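Local coordinates for protein laccase (Uncultured bacterium, PDB 4F7K) that probably oxidises phenolic and related substrates at the expense of molecular oxygen, as a laccase of the multicopper oxidase family, at residues P127-D139 and G181-R195. Numbering follows the deposited sequence.
Sequences PDVDHDLIIMIDD and GDRVRLRLINVATDR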
loop_
_atom_site.group_PDB
_atom_site.type_symbol
_atom_site.label_atom_id
_atom_site.label_comp_id
_atom_site.label_asym_id
_atom_site.label_seq_id
_atom_site.Cartn_x
_atom_site.Cartn_y
_atom_site.Cartn_z
ATOM N N PRO A 127 16.357 -11.857 3.131
ATOM C CA PRO A 127 16.270 -13.306 3.307
ATOM C C PRO A 127 16.596 -14.044 2.010
ATOM O O PRO A 127 16.597 -13.453 0.925
ATOM C CB PRO A 127 14.803 -13.518 3.661
ATOM C CG PRO A 127 14.112 -12.386 3.011
ATOM C CD PRO A 127 15.032 -11.235 3.270
ATOM N N ASP A 128 16.860 -15.333 2.142
ATOM C CA ASP A 128 17.277 -16.162 1.029
ATOM C C ASP A 128 16.066 -16.538 0.173
ATOM O O ASP A 128 15.286 -17.423 0.534
ATOM C CB ASP A 128 17.994 -17.419 1.565
ATOM C CG ASP A 128 18.192 -18.483 0.500
ATOM O OD1 ASP A 128 18.410 -18.116 -0.681
ATOM O OD2 ASP A 128 18.121 -19.685 0.845
ATOM N N VAL A 129 15.902 -15.867 -0.958
ATOM C CA VAL A 129 14.832 -16.244 -1.865
ATOM C C VAL A 129 15.376 -16.256 -3.259
ATOM O O VAL A 129 16.372 -15.584 -3.542
ATOM C CB VAL A 129 13.567 -15.317 -1.751
ATOM C CG1 VAL A 129 12.934 -15.422 -0.373
ATOM C CG2 VAL A 129 13.909 -13.863 -2.056
ATOM N N ASP A 130 14.722 -17.024 -4.127
ATOM C CA ASP A 130 15.066 -17.052 -5.556
ATOM C C ASP A 130 14.478 -15.898 -6.375
ATOM O O ASP A 130 15.116 -15.417 -7.297
ATOM C CB ASP A 130 14.676 -18.395 -6.177
ATOM C CG ASP A 130 15.389 -19.545 -5.531
ATOM O OD1 ASP A 130 16.639 -19.483 -5.436
ATOM O OD2 ASP A 130 14.709 -20.505 -5.118
ATOM N N HIS A 131 13.265 -15.466 -6.046
ATOM C CA HIS A 131 12.624 -14.350 -6.758
ATOM C C HIS A 131 11.866 -13.481 -5.781
ATOM O O HIS A 131 11.213 -13.978 -4.862
ATOM C CB HIS A 131 11.652 -14.846 -7.826
ATOM C CG HIS A 131 12.291 -15.671 -8.898
ATOM N ND1 HIS A 131 12.342 -17.048 -8.846
ATOM C CD2 HIS A 131 12.915 -15.313 -10.044
ATOM C CE1 HIS A 131 12.956 -17.503 -9.922
ATOM N NE2 HIS A 131 13.322 -16.470 -10.662
ATOM N N ASP A 132 11.961 -12.180 -6.004
ATOM C CA ASP A 132 11.343 -11.179 -5.177
ATOM C C ASP A 132 10.401 -10.399 -6.089
ATOM O O ASP A 132 10.843 -9.546 -6.857
ATOM C CB ASP A 132 12.443 -10.290 -4.577
ATOM C CG ASP A 132 11.907 -9.228 -3.620
ATOM O OD1 ASP A 132 10.687 -8.866 -3.673
ATOM O OD2 ASP A 132 12.739 -8.731 -2.817
ATOM N N LEU A 133 9.102 -10.703 -5.983
ATOM C CA LEU A 133 8.076 -10.160 -6.890
ATOM C C LEU A 133 7.098 -9.252 -6.157
ATOM O O LEU A 133 6.778 -9.486 -4.986
ATOM C CB LEU A 133 7.297 -11.287 -7.597
ATOM C CG LEU A 133 8.183 -12.400 -8.184
ATOM C CD1 LEU A 133 7.413 -13.686 -8.522
ATOM C CD2 LEU A 133 9.020 -11.915 -9.386
ATOM N N ILE A 134 6.638 -8.211 -6.854
ATOM C CA ILE A 134 5.697 -7.258 -6.290
ATOM C C ILE A 134 4.343 -7.497 -6.943
ATOM O O ILE A 134 4.262 -7.576 -8.161
ATOM C CB ILE A 134 6.192 -5.815 -6.554
ATOM C CG1 ILE A 134 7.446 -5.513 -5.710
ATOM C CG2 ILE A 134 5.078 -4.777 -6.344
ATOM C CD1 ILE A 134 8.307 -4.362 -6.250
ATOM N N ILE A 135 3.287 -7.593 -6.135
ATOM C CA ILE A 135 1.965 -7.917 -6.628
ATOM C C ILE A 135 1.021 -6.794 -6.252
ATOM O O ILE A 135 0.591 -6.693 -5.078
ATOM C CB ILE A 135 1.384 -9.225 -5.988
ATOM C CG1 ILE A 135 2.473 -10.287 -5.761
ATOM C CG2 ILE A 135 0.171 -9.725 -6.789
ATOM C CD1 ILE A 135 3.168 -10.736 -6.974
ATOM N N MET A 136 0.662 -5.995 -7.256
ATOM C CA MET A 136 -0.222 -4.863 -7.068
ATOM C C MET A 136 -1.617 -5.247 -7.552
ATOM O O MET A 136 -1.839 -5.588 -8.750
ATOM C CB MET A 136 0.332 -3.602 -7.768
ATOM C CG MET A 136 1.582 -3.017 -7.061
ATOM S SD MET A 136 2.644 -1.985 -8.158
ATOM C CE MET A 136 3.407 -3.199 -9.266
ATOM N N ILE A 137 -2.553 -5.247 -6.620
ATOM C CA ILE A 137 -3.906 -5.643 -6.953
ATOM C C ILE A 137 -4.772 -4.397 -7.046
ATOM O O ILE A 137 -4.752 -3.551 -6.159
ATOM C CB ILE A 137 -4.471 -6.662 -5.936
ATOM C CG1 ILE A 137 -3.517 -7.862 -5.822
ATOM C CG2 ILE A 137 -5.873 -7.120 -6.340
ATOM C CD1 ILE A 137 -3.907 -8.916 -4.746
ATOM N N ASP A 138 -5.492 -4.263 -8.155
ATOM C CA ASP A 138 -6.323 -3.069 -8.378
ATOM C C ASP A 138 -7.587 -3.561 -9.086
ATOM O O ASP A 138 -7.625 -4.659 -9.642
ATOM C CB ASP A 138 -5.527 -2.078 -9.253
ATOM C CG ASP A 138 -5.969 -0.615 -9.109
ATOM O OD1 ASP A 138 -6.973 -0.339 -8.383
ATOM O OD2 ASP A 138 -5.266 0.253 -9.757
ATOM N N ASP A 139 -8.657 -2.792 -9.043
ATOM C CA ASP A 139 -9.743 -3.124 -9.960
ATOM C C ASP A 139 -10.123 -1.962 -10.849
ATOM O O ASP A 139 -9.650 -0.844 -10.653
ATOM C CB ASP A 139 -10.921 -3.729 -9.231
ATOM C CG ASP A 139 -11.771 -2.714 -8.626
ATOM O OD1 ASP A 139 -11.172 -1.772 -8.049
ATOM O OD2 ASP A 139 -13.005 -2.852 -8.764
ATOM N N GLY A 181 9.847 -25.510 -6.846
ATOM C CA GLY A 181 10.937 -25.615 -5.877
ATOM C C GLY A 181 11.656 -24.300 -5.595
ATOM O O GLY A 181 12.464 -24.225 -4.677
ATOM N N ASP A 182 11.382 -23.254 -6.375
ATOM C CA ASP A 182 11.898 -21.918 -6.045
ATOM C C ASP A 182 11.292 -21.396 -4.759
ATOM O O ASP A 182 10.146 -21.712 -4.433
ATOM C CB ASP A 182 11.628 -20.902 -7.155
ATOM C CG ASP A 182 12.619 -21.004 -8.297
ATOM O OD1 ASP A 182 13.675 -21.647 -8.117
ATOM O OD2 ASP A 182 12.328 -20.452 -9.384
ATOM N N ARG A 183 12.069 -20.619 -4.017
ATOM C CA ARG A 183 11.533 -19.883 -2.885
ATOM C C ARG A 183 11.237 -18.467 -3.330
ATOM O O ARG A 183 12.148 -17.750 -3.734
ATOM C CB ARG A 183 12.522 -19.844 -1.725
ATOM C CG ARG A 183 11.968 -19.051 -0.541
ATOM C CD ARG A 183 12.582 -19.476 0.756
ATOM N NE ARG A 183 11.989 -20.704 1.258
ATOM C CZ ARG A 183 12.291 -21.247 2.429
ATOM N NH1 ARG A 183 13.184 -20.673 3.222
ATOM N NH2 ARG A 183 11.693 -22.364 2.803
ATOM N N VAL A 184 9.973 -18.058 -3.253
ATOM C CA VAL A 184 9.609 -16.703 -3.681
ATOM C C VAL A 184 9.206 -15.799 -2.539
ATOM O O VAL A 184 8.502 -16.220 -1.632
ATOM C CB VAL A 184 8.495 -16.694 -4.764
ATOM C CG1 VAL A 184 8.940 -17.470 -5.984
ATOM C CG2 VAL A 184 7.157 -17.228 -4.205
ATOM N N ARG A 185 9.659 -14.548 -2.598
ATOM C CA ARG A 185 9.092 -13.466 -1.799
ATOM C C ARG A 185 8.019 -12.737 -2.632
ATOM O O ARG A 185 8.294 -12.288 -3.729
ATOM C CB ARG A 185 10.190 -12.500 -1.336
ATOM C CG ARG A 185 9.704 -11.445 -0.341
ATOM C CD ARG A 185 10.839 -10.558 0.116
ATOM N NE ARG A 185 10.407 -9.603 1.147
ATOM C CZ ARG A 185 11.238 -8.975 1.993
ATOM N NH1 ARG A 185 12.545 -9.186 1.911
ATOM N NH2 ARG A 185 10.770 -8.113 2.902
ATOM N N LEU A 186 6.795 -12.699 -2.106
ATOM C CA LEU A 186 5.662 -12.087 -2.744
ATOM C C LEU A 186 5.181 -10.886 -1.913
ATOM O O LEU A 186 4.676 -11.060 -0.801
ATOM C CB LEU A 186 4.529 -13.127 -2.919
ATOM C CG LEU A 186 4.861 -14.383 -3.748
ATOM C CD1 LEU A 186 3.768 -15.404 -3.620
ATOM C CD2 LEU A 186 5.080 -14.054 -5.218
ATOM N N ARG A 187 5.374 -9.689 -2.472
ATOM C CA ARG A 187 5.016 -8.393 -1.867
ATOM C C ARG A 187 3.665 -7.892 -2.365
ATOM O O ARG A 187 3.567 -7.296 -3.457
ATOM C CB ARG A 187 6.113 -7.365 -2.161
ATOM C CG ARG A 187 7.511 -7.776 -1.587
ATOM C CD ARG A 187 8.506 -6.725 -1.961
ATOM N NE ARG A 187 9.900 -7.097 -1.728
ATOM C CZ ARG A 187 10.666 -6.594 -0.751
ATOM N NH1 ARG A 187 10.160 -5.734 0.129
ATOM N NH2 ARG A 187 11.946 -6.973 -0.648
ATOM N N LEU A 188 2.625 -8.166 -1.573
ATOM C CA LEU A 188 1.273 -7.927 -2.011
ATOM C C LEU A 188 0.902 -6.540 -1.589
ATOM O O LEU A 188 1.107 -6.151 -0.441
ATOM C CB LEU A 188 0.270 -8.916 -1.381
ATOM C CG LEU A 188 0.095 -10.324 -1.966
ATOM C CD1 LEU A 188 1.385 -11.100 -2.172
ATOM C CD2 LEU A 188 -0.865 -11.120 -1.054
ATOM N N ILE A 189 0.334 -5.804 -2.527
ATOM C CA ILE A 189 -0.104 -4.477 -2.235
ATOM C C ILE A 189 -1.489 -4.289 -2.809
ATOM O O ILE A 189 -1.672 -4.492 -4.022
ATOM C CB ILE A 189 0.813 -3.405 -2.863
ATOM C CG1 ILE A 189 2.284 -3.668 -2.512
ATOM C CG2 ILE A 189 0.347 -2.033 -2.398
ATOM C CD1 ILE A 189 3.308 -2.746 -3.235
ATOM N N ASN A 190 -2.440 -3.894 -1.959
ATOM C CA ASN A 190 -3.775 -3.522 -2.439
ATOM C C ASN A 190 -3.730 -2.051 -2.837
ATOM O O ASN A 190 -3.673 -1.179 -1.943
ATOM C CB ASN A 190 -4.887 -3.776 -1.391
ATOM C CG ASN A 190 -6.297 -3.369 -1.916
ATOM O OD1 ASN A 190 -6.411 -2.765 -2.986
ATOM N ND2 ASN A 190 -7.365 -3.702 -1.167
ATOM N N VAL A 191 -3.665 -1.779 -4.152
ATOM C CA VAL A 191 -3.534 -0.402 -4.633
ATOM C C VAL A 191 -4.888 0.169 -5.070
ATOM O O VAL A 191 -4.963 1.307 -5.509
ATOM C CB VAL A 191 -2.489 -0.249 -5.774
ATOM C CG1 VAL A 191 -1.112 -0.750 -5.304
ATOM C CG2 VAL A 191 -2.943 -1.004 -7.080
ATOM N N ALA A 192 -5.955 -0.617 -4.950
ATOM C CA ALA A 192 -7.308 -0.070 -5.131
ATOM C C ALA A 192 -7.643 1.010 -4.097
ATOM O O ALA A 192 -7.165 0.992 -2.957
ATOM C CB ALA A 192 -8.368 -1.196 -5.098
ATOM N N THR A 193 -8.448 1.980 -4.488
ATOM C CA THR A 193 -8.841 3.011 -3.555
ATOM C C THR A 193 -10.149 2.614 -2.811
ATOM O O THR A 193 -10.476 3.150 -1.761
ATOM C CB THR A 193 -9.042 4.363 -4.307
ATOM O OG1 THR A 193 -9.878 4.212 -5.490
ATOM C CG2 THR A 193 -7.707 4.935 -4.706
ATOM N N ASP A 194 -10.916 1.700 -3.390
ATOM C CA ASP A 194 -12.324 1.581 -3.010
ATOM C C ASP A 194 -12.793 0.172 -2.813
ATOM O O ASP A 194 -13.981 -0.015 -2.595
ATOM C CB ASP A 194 -13.257 2.316 -4.000
ATOM C CG ASP A 194 -13.146 3.824 -3.896
ATOM O OD1 ASP A 194 -13.680 4.399 -2.924
ATOM O OD2 ASP A 194 -12.517 4.455 -4.791
ATOM N N ARG A 195 -11.880 -0.790 -2.871
ATOM C CA ARG A 195 -12.183 -2.229 -2.826
ATOM C C ARG A 195 -11.337 -2.944 -1.785
ATOM O O ARG A 195 -10.125 -2.702 -1.726
ATOM C CB ARG A 195 -11.901 -2.873 -4.193
ATOM C CG ARG A 195 -12.842 -2.389 -5.326
ATOM C CD ARG A 195 -14.298 -2.711 -4.987
ATOM N NE ARG A 195 -15.222 -2.348 -6.068
ATOM C CZ ARG A 195 -16.526 -2.190 -5.877
ATOM N NH1 ARG A 195 -17.009 -2.380 -4.669
ATOM N NH2 ARG A 195 -17.335 -1.841 -6.871
HETATM O O HOH W 1 -10.886 0.759 -6.338
#
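Arg187 reaches across to Asp132 and holds its carboxylate side-on. CB of Arg187 rests 3.6 Å from Leu133 O, and CG runs on past the same carbonyl. CD then passes CG1 of Ile134 at 4.1 Å. With CG opposite the carbonyl carbon (chi1 -60°) and an extended chain from there to NE, the guanidinium arrives level with the acid: NE gives a bond of 2.7 Å to OD1 of Asp132, and NH2 one of 2.9 Å to OD2. Both oxygens use their syn lone pairs, and the two flat groups lie only 5° from coplanar, which fixes the rotation of each. One face of the Arg187 guanidinium lies against that of Arg185, whose charge is met by Asp234 and Glu123, while Ile120 of strand 116-122 also touches Arg187. A leucine in place of Arg187 would probably leave the Asp132 carboxylate without its paired grip and free to turn.

Beneath this salt bridge strands 131-139 and 183-190 run parallel in the mixed sheet of the central cupredoxin-like domain, with 183-190 flanked on its other side by the antiparallel strand 232-239. Their backbones form a regular ladder, in which Leu133 N bonds to Arg185 O and Arg187 N returns to Leu133 O. On the face opposite the salt bridge, Leu133 CD1 lies beside Leu186 CD2, and Ile135 CG1 packs on Leu188 CD1 at 3.8 Å. At the start of the pair, Asp130 OD2 accepts from Arg183 N at 2.9 Å on its anti side; Arg270 also pairs with this oxygen, which probably eases its closeness to Asp182. At the other end Ile137 O takes Val191 N at 2.9 Å, and Asn190 OD1 receives Ala192 N in an Asx turn while its ND2 bonds to Leu227 O.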